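Local coordinates for methylmalonate-semialdehyde dehydrogenase (Oceanimonas doudoroffii, PDB 4ZZ7), which probably catalyses the NAD-dependent, acylating oxidation of methylmalonate semialdehyde, as a member of the aldehyde dehydrogenase family, at residues 253-259 against 286-292; 369-375 against 389-395. All coordinates share one frame; numbering follows the deposited sequence.

Interaction 1: 253-259 against 286-292; sequences KNHAIVM and LSVAVAV
Val288 sets its CB over the centre of the His255 imidazole, 3.8 Å from the ring centroid and only 6° off the ring normal: a CH-pi contact between side chains that run alongside each other. Its CG1 leans over the CD2 and NE2 side of the ring, while CG2 turns back to Lys253 CD. Two residues on, Val290 comes to the rim instead, its CG2 lying 3.5 Å from His255 CD2 near the ring plane. The imidazole is held in this rotation from two ends, since ND1 donates in the plane of the ring to Lys253 O (2.8 Å) and NE2 is hydrogen-bonded to the hydroxyl of Tyr382.

Both valines also carry the backbone pairing: Ala256 N donates to Val288 O at 2.8 Å, Val290 N to Ala256 O, and Val258 N to Val290 O. At the far end Val292 places CG1 between its own N and carbonyl carbon (chi1 36°), which brings that methyl to Ile257 CG2 (4.0 Å) and Met259 SD (3.8 Å). Helix 399-408 packs on the face bearing His255, Ile257 and Val290. The two parallel strands are the outer members of a beta-alpha-beta unit, joined through helix 264-276, in the catalytic domain of the aldehyde dehydrogenase fold.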
loop_
_atom_site.group_PDB
_atom_site.type_symbol
_atom_site.label_atom_id
_atom_site.label_comp_id
_atom_site.label_asym_id
_atom_site.label_seq_id
_atom_site.Cartn_x
_atom_site.Cartn_y
_atom_site.Cartn_z
ATOM N N LYS A 253 9.451 30.822 5.404
ATOM C CA LYS A 253 9.204 32.047 4.615
ATOM C C LYS A 253 8.501 31.665 3.306
ATOM O O LYS A 253 9.142 31.398 2.267
ATOM C CB LYS A 253 10.495 32.836 4.324
ATOM C CG LYS A 253 10.604 34.173 5.062
ATOM C CD LYS A 253 9.864 35.306 4.361
ATOM C CE LYS A 253 10.081 36.650 5.056
ATOM N NZ LYS A 253 9.180 36.891 6.206
ATOM N N ASN A 254 7.172 31.630 3.364
ATOM C CA ASN A 254 6.408 31.047 2.264
ATOM C C ASN A 254 6.199 32.048 1.144
ATOM O O ASN A 254 5.632 33.102 1.368
ATOM C CB ASN A 254 5.074 30.498 2.768
ATOM C CG ASN A 254 5.211 29.169 3.547
ATOM O OD1 ASN A 254 4.268 28.394 3.613
ATOM N ND2 ASN A 254 6.358 28.898 4.109
ATOM N N HIS A 255 6.673 31.698 -0.052
ATOM C CA HIS A 255 6.598 32.554 -1.233
ATOM C C HIS A 255 5.484 32.105 -2.173
ATOM O O HIS A 255 5.268 30.921 -2.335
ATOM C CB HIS A 255 7.904 32.492 -2.030
ATOM C CG HIS A 255 9.080 33.161 -1.379
ATOM N ND1 HIS A 255 9.494 32.868 -0.094
ATOM C CD2 HIS A 255 9.968 34.060 -1.860
ATOM C CE1 HIS A 255 10.567 33.580 0.196
ATOM N NE2 HIS A 255 10.872 34.312 -0.858
ATOM N N ALA A 256 4.818 33.065 -2.812
ATOM C CA ALA A 256 3.848 32.799 -3.876
ATOM C C ALA A 256 4.264 33.528 -5.152
ATOM O O ALA A 256 4.410 34.756 -5.151
ATOM C CB ALA A 256 2.452 33.239 -3.461
ATOM N N ILE A 257 4.433 32.782 -6.231
ATOM C CA ILE A 257 4.757 33.349 -7.523
ATOM C C ILE A 257 3.452 33.715 -8.189
ATOM O O ILE A 257 2.634 32.835 -8.446
ATOM C CB ILE A 257 5.510 32.331 -8.397
ATOM C CG1 ILE A 257 6.805 31.927 -7.700
ATOM C CG2 ILE A 257 5.787 32.887 -9.794
ATOM C CD1 ILE A 257 7.569 30.842 -8.409
ATOM N N VAL A 258 3.256 35.008 -8.445
ATOM C CA VAL A 258 2.093 35.502 -9.198
ATOM C C VAL A 258 2.527 35.680 -10.666
ATOM O O VAL A 258 3.246 36.620 -11.005
ATOM C CB VAL A 258 1.541 36.814 -8.608
ATOM C CG1 VAL A 258 0.277 37.220 -9.330
ATOM C CG2 VAL A 258 1.276 36.654 -7.122
ATOM N N MET A 259 2.102 34.749 -11.514
ATOM C CA MET A 259 2.424 34.782 -12.927
ATOM C C MET A 259 1.515 35.779 -13.624
ATOM O O MET A 259 0.458 36.151 -13.095
ATOM C CB MET A 259 2.218 33.406 -13.560
ATOM C CG MET A 259 3.119 32.298 -13.027
ATOM S SD MET A 259 4.868 32.401 -13.489
ATOM C CE MET A 259 4.821 32.100 -15.251
ATOM N N LEU A 286 1.565 32.923 4.214
ATOM C CA LEU A 286 2.162 33.376 2.981
ATOM C C LEU A 286 2.646 34.821 3.125
ATOM O O LEU A 286 1.854 35.761 3.031
ATOM C CB LEU A 286 1.168 33.234 1.847
ATOM C CG LEU A 286 1.909 32.747 0.619
ATOM C CD1 LEU A 286 0.888 32.125 -0.267
ATOM C CD2 LEU A 286 2.642 33.858 -0.106
ATOM N N SER A 287 3.957 34.969 3.347
ATOM C CA SER A 287 4.595 36.249 3.716
ATOM C C SER A 287 5.279 36.979 2.557
ATOM O O SER A 287 5.612 38.155 2.679
ATOM C CB SER A 287 5.619 36.010 4.816
ATOM O OG SER A 287 6.305 34.811 4.577
ATOM N N VAL A 288 5.485 36.285 1.442
ATOM C CA VAL A 288 6.167 36.858 0.290
ATOM C C VAL A 288 5.413 36.552 -1.006
ATOM O O VAL A 288 5.176 35.406 -1.364
ATOM C CB VAL A 288 7.613 36.340 0.177
ATOM C CG1 VAL A 288 8.380 37.101 -0.894
ATOM C CG2 VAL A 288 8.340 36.458 1.505
ATOM N N ALA A 289 5.043 37.603 -1.717
ATOM C CA ALA A 289 4.444 37.448 -3.029
ATOM C C ALA A 289 5.507 37.839 -4.060
ATOM O O ALA A 289 6.007 38.964 -4.073
ATOM C CB ALA A 289 3.212 38.331 -3.143
ATOM N N VAL A 290 5.907 36.893 -4.887
ATOM C CA VAL A 290 6.924 37.170 -5.896
ATOM C C VAL A 290 6.248 37.478 -7.234
ATOM O O VAL A 290 5.862 36.569 -7.964
ATOM C CB VAL A 290 7.908 35.996 -6.030
ATOM C CG1 VAL A 290 9.070 36.358 -6.945
ATOM C CG2 VAL A 290 8.442 35.609 -4.665
ATOM N N ALA A 291 6.111 38.763 -7.550
ATOM C CA ALA A 291 5.437 39.185 -8.766
ATOM C C ALA A 291 6.408 39.126 -9.938
ATOM O O ALA A 291 7.413 39.808 -9.945
ATOM C CB ALA A 291 4.886 40.583 -8.604
ATOM N N VAL A 292 6.109 38.289 -10.920
ATOM C CA VAL A 292 6.971 38.143 -12.099
ATOM C C VAL A 292 6.487 39.132 -13.173
ATOM O O VAL A 292 5.441 38.946 -13.800
ATOM C CB VAL A 292 7.130 36.660 -12.589
ATOM C CG1 VAL A 292 5.858 35.862 -12.429
ATOM C CG2 VAL A 292 7.617 36.581 -14.031
HETATM O O HOH W 1 6.019 32.377 6.437
#

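Interaction 2: 369-375 against 389-395; sequences GTLIDHV and PVLQVVR
The Arg395 guanidinium presents its edge to the Asp373 carboxylate in a side-on salt bridge: NE donates to OD1 of Asp373 at 3.0 Å, nearly in the guanidinium plane, and NH1 of Arg395 to the syn lone pair of Asp373 OD2 at 3.1 Å. The two planes are turned 40° apart, so the grip is twisted. OD2 of Asp373 also sits over one face of the His374 ring, offset toward its rim, while Arg395 NE approaches that ring obliquely, 3.6 Å from His374 NE2. His374 ND1 is hydrogen-bonded to the hydroxyl of Thr348 on the neighbouring strand 348-351, and Asp298 takes Arg395 NH2 in a second salt bridge. With CG anti to the backbone N (chi1 -168°), Asp373 swings its carboxylate across to the arginine. A methionine in place of Arg395 would probably leave both Asp373 and Asp298 without this positive partner and the Asp373 carboxylate, no longer gripped by two nitrogens, freer to turn.

Away from this polar end the strands pair through the backbone, with Thr370 N bound to Pro389 O, Leu391 N to Thr370 O and Ile372 N to Leu391 O. Leu371 CD2 meets Val393 CG1 at 3.6 Å on the side where helix 296-308 packs; on the other, Ile372 CD1 reaches Val390 CG1 (3.8 Å). The two parallel strands are connected through the short helix 380-383, a beta-alpha-beta unit of the aldehyde dehydrogenase fold.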
loop_
_atom_site.group_PDB
_atom_site.type_symbol
_atom_site.label_atom_id
_atom_site.label_comp_id
_atom_site.label_asym_id
_atom_site.label_seq_id
_atom_site.Cartn_x
_atom_site.Cartn_y
_atom_site.Cartn_z
ATOM N N GLY A 369 -2.792 44.869 9.568
ATOM C CA GLY A 369 -2.311 44.254 8.334
ATOM C C GLY A 369 -1.489 45.241 7.526
ATOM O O GLY A 369 -1.983 46.295 7.163
ATOM N N THR A 370 -0.231 44.901 7.262
ATOM C CA THR A 370 0.687 45.788 6.555
ATOM C C THR A 370 1.135 45.183 5.224
ATOM O O THR A 370 1.277 43.974 5.115
ATOM C CB THR A 370 1.926 46.149 7.419
ATOM O OG1 THR A 370 3.007 45.268 7.126
ATOM C CG2 THR A 370 1.622 46.081 8.880
ATOM N N LEU A 371 1.371 46.047 4.237
ATOM C CA LEU A 371 1.892 45.658 2.925
ATOM C C LEU A 371 3.206 46.380 2.714
ATOM O O LEU A 371 3.248 47.598 2.862
ATOM C CB LEU A 371 0.927 46.070 1.833
ATOM C CG LEU A 371 0.875 45.176 0.599
ATOM C CD1 LEU A 371 -0.033 45.784 -0.451
ATOM C CD2 LEU A 371 2.246 44.972 -0.004
ATOM N N ILE A 372 4.272 45.641 2.399
ATOM C CA ILE A 372 5.585 46.230 2.061
ATOM C C ILE A 372 5.848 45.941 0.581
ATOM O O ILE A 372 5.558 44.850 0.123
ATOM C CB ILE A 372 6.712 45.666 2.937
ATOM C CG1 ILE A 372 6.353 45.840 4.411
ATOM C CG2 ILE A 372 7.996 46.407 2.648
ATOM C CD1 ILE A 372 7.341 45.237 5.391
ATOM N N ASP A 373 6.362 46.910 -0.171
ATOM C CA ASP A 373 6.604 46.731 -1.617
ATOM C C ASP A 373 8.079 47.032 -1.886
ATOM O O ASP A 373 8.758 47.652 -1.057
ATOM C CB ASP A 373 5.639 47.620 -2.440
ATOM C CG ASP A 373 5.608 47.293 -3.973
ATOM O OD1 ASP A 373 6.106 46.248 -4.442
ATOM O OD2 ASP A 373 5.067 48.122 -4.733
ATOM N N HIS A 374 8.582 46.528 -3.014
ATOM C CA HIS A 374 9.993 46.710 -3.439
ATOM C C HIS A 374 10.988 46.179 -2.407
ATOM O O HIS A 374 11.948 46.869 -2.038
ATOM C CB HIS A 374 10.294 48.182 -3.765
ATOM C CG HIS A 374 9.338 48.780 -4.744
ATOM N ND1 HIS A 374 8.403 49.729 -4.386
ATOM C CD2 HIS A 374 9.143 48.534 -6.062
ATOM C CE1 HIS A 374 7.684 50.056 -5.446
ATOM N NE2 HIS A 374 8.107 49.340 -6.474
ATOM N N VAL A 375 10.748 44.952 -1.945
ATOM C CA VAL A 375 11.636 44.327 -0.967
ATOM C C VAL A 375 12.664 43.557 -1.764
ATOM O O VAL A 375 12.385 43.133 -2.897
ATOM C CB VAL A 375 10.911 43.426 0.078
ATOM C CG1 VAL A 375 9.590 44.029 0.522
ATOM C CG2 VAL A 375 10.678 42.033 -0.450
ATOM N N PRO A 389 1.273 39.981 10.901
ATOM C CA PRO A 389 0.380 40.259 9.776
ATOM C C PRO A 389 1.023 41.166 8.708
ATOM O O PRO A 389 0.641 42.323 8.565
ATOM C CB PRO A 389 -0.833 40.921 10.456
ATOM C CG PRO A 389 -0.285 41.552 11.684
ATOM C CD PRO A 389 0.949 40.797 12.084
ATOM N N VAL A 390 1.987 40.631 7.957
ATOM C CA VAL A 390 2.804 41.440 7.051
ATOM C C VAL A 390 2.966 40.699 5.741
ATOM O O VAL A 390 3.433 39.572 5.735
ATOM C CB VAL A 390 4.205 41.723 7.664
ATOM C CG1 VAL A 390 5.089 42.546 6.731
ATOM C CG2 VAL A 390 4.084 42.414 9.020
ATOM N N LEU A 391 2.606 41.343 4.638
ATOM C CA LEU A 391 2.831 40.786 3.317
ATOM C C LEU A 391 3.886 41.584 2.549
ATOM O O LEU A 391 3.691 42.755 2.283
ATOM C CB LEU A 391 1.539 40.804 2.529
ATOM C CG LEU A 391 1.326 39.702 1.478
ATOM C CD1 LEU A 391 0.297 40.171 0.450
ATOM C CD2 LEU A 391 2.595 39.229 0.774
ATOM N N GLN A 392 4.996 40.927 2.204
ATOM C CA GLN A 392 6.085 41.495 1.375
ATOM C C GLN A 392 5.926 41.098 -0.093
ATOM O O GLN A 392 5.545 39.974 -0.399
ATOM C CB GLN A 392 7.447 41.019 1.893
ATOM C CG GLN A 392 7.845 41.700 3.185
ATOM C CD GLN A 392 8.926 40.976 3.961
ATOM O OE1 GLN A 392 8.842 39.778 4.193
ATOM N NE2 GLN A 392 9.927 41.717 4.412
ATOM N N VAL A 393 6.222 42.010 -1.009
ATOM C CA VAL A 393 6.133 41.694 -2.457
ATOM C C VAL A 393 7.439 42.031 -3.164
ATOM O O VAL A 393 7.877 43.173 -3.154
ATOM C CB VAL A 393 4.908 42.332 -3.153
ATOM C CG1 VAL A 393 4.548 43.626 -2.486
ATOM C CG2 VAL A 393 5.122 42.552 -4.643
ATOM N N VAL A 394 8.052 40.997 -3.732
ATOM C CA VAL A 394 9.260 41.111 -4.508
ATOM C C VAL A 394 8.855 41.111 -5.975
ATOM O O VAL A 394 7.887 40.456 -6.369
ATOM C CB VAL A 394 10.214 39.917 -4.255
ATOM C CG1 VAL A 394 11.460 39.987 -5.145
ATOM C CG2 VAL A 394 10.625 39.859 -2.790
ATOM N N ARG A 395 9.618 41.856 -6.772
ATOM C CA ARG A 395 9.438 41.916 -8.211
ATOM C C ARG A 395 10.647 41.232 -8.853
ATOM O O ARG A 395 11.769 41.380 -8.376
ATOM C CB ARG A 395 9.263 43.377 -8.645
ATOM C CG ARG A 395 7.965 44.004 -8.116
ATOM C CD ARG A 395 8.064 45.505 -7.853
ATOM N NE ARG A 395 6.809 46.065 -7.337
ATOM C CZ ARG A 395 5.741 46.367 -8.080
ATOM N NH1 ARG A 395 4.649 46.874 -7.514
ATOM N NH2 ARG A 395 5.752 46.181 -9.383
#

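How the interactions relate
Interactions 1 and 2 are successive strand pairs of one mixed sheet, their centres about 10 Å apart. Strands 286-292 and 390-396 are neighbours and join them: Ala289 N lies 2.8 Å from Gln392 O and Ala291 N 2.7 Å from Val394 O, both probable hydrogen bonds. Across the sheet the order is 370-373, 390-396, 286-292, 254-258, all parallel, with 348-351 beyond the first and 411-418 beyond the last. Along the chain they come in series, interaction 1 closing before interaction 2 opens. Interaction 1 sits nearer the cofactor-binding residues: the Lys253 side chain is about 5 Å from that of Glu385, which binds NAD, against about 9 Å for Gln392.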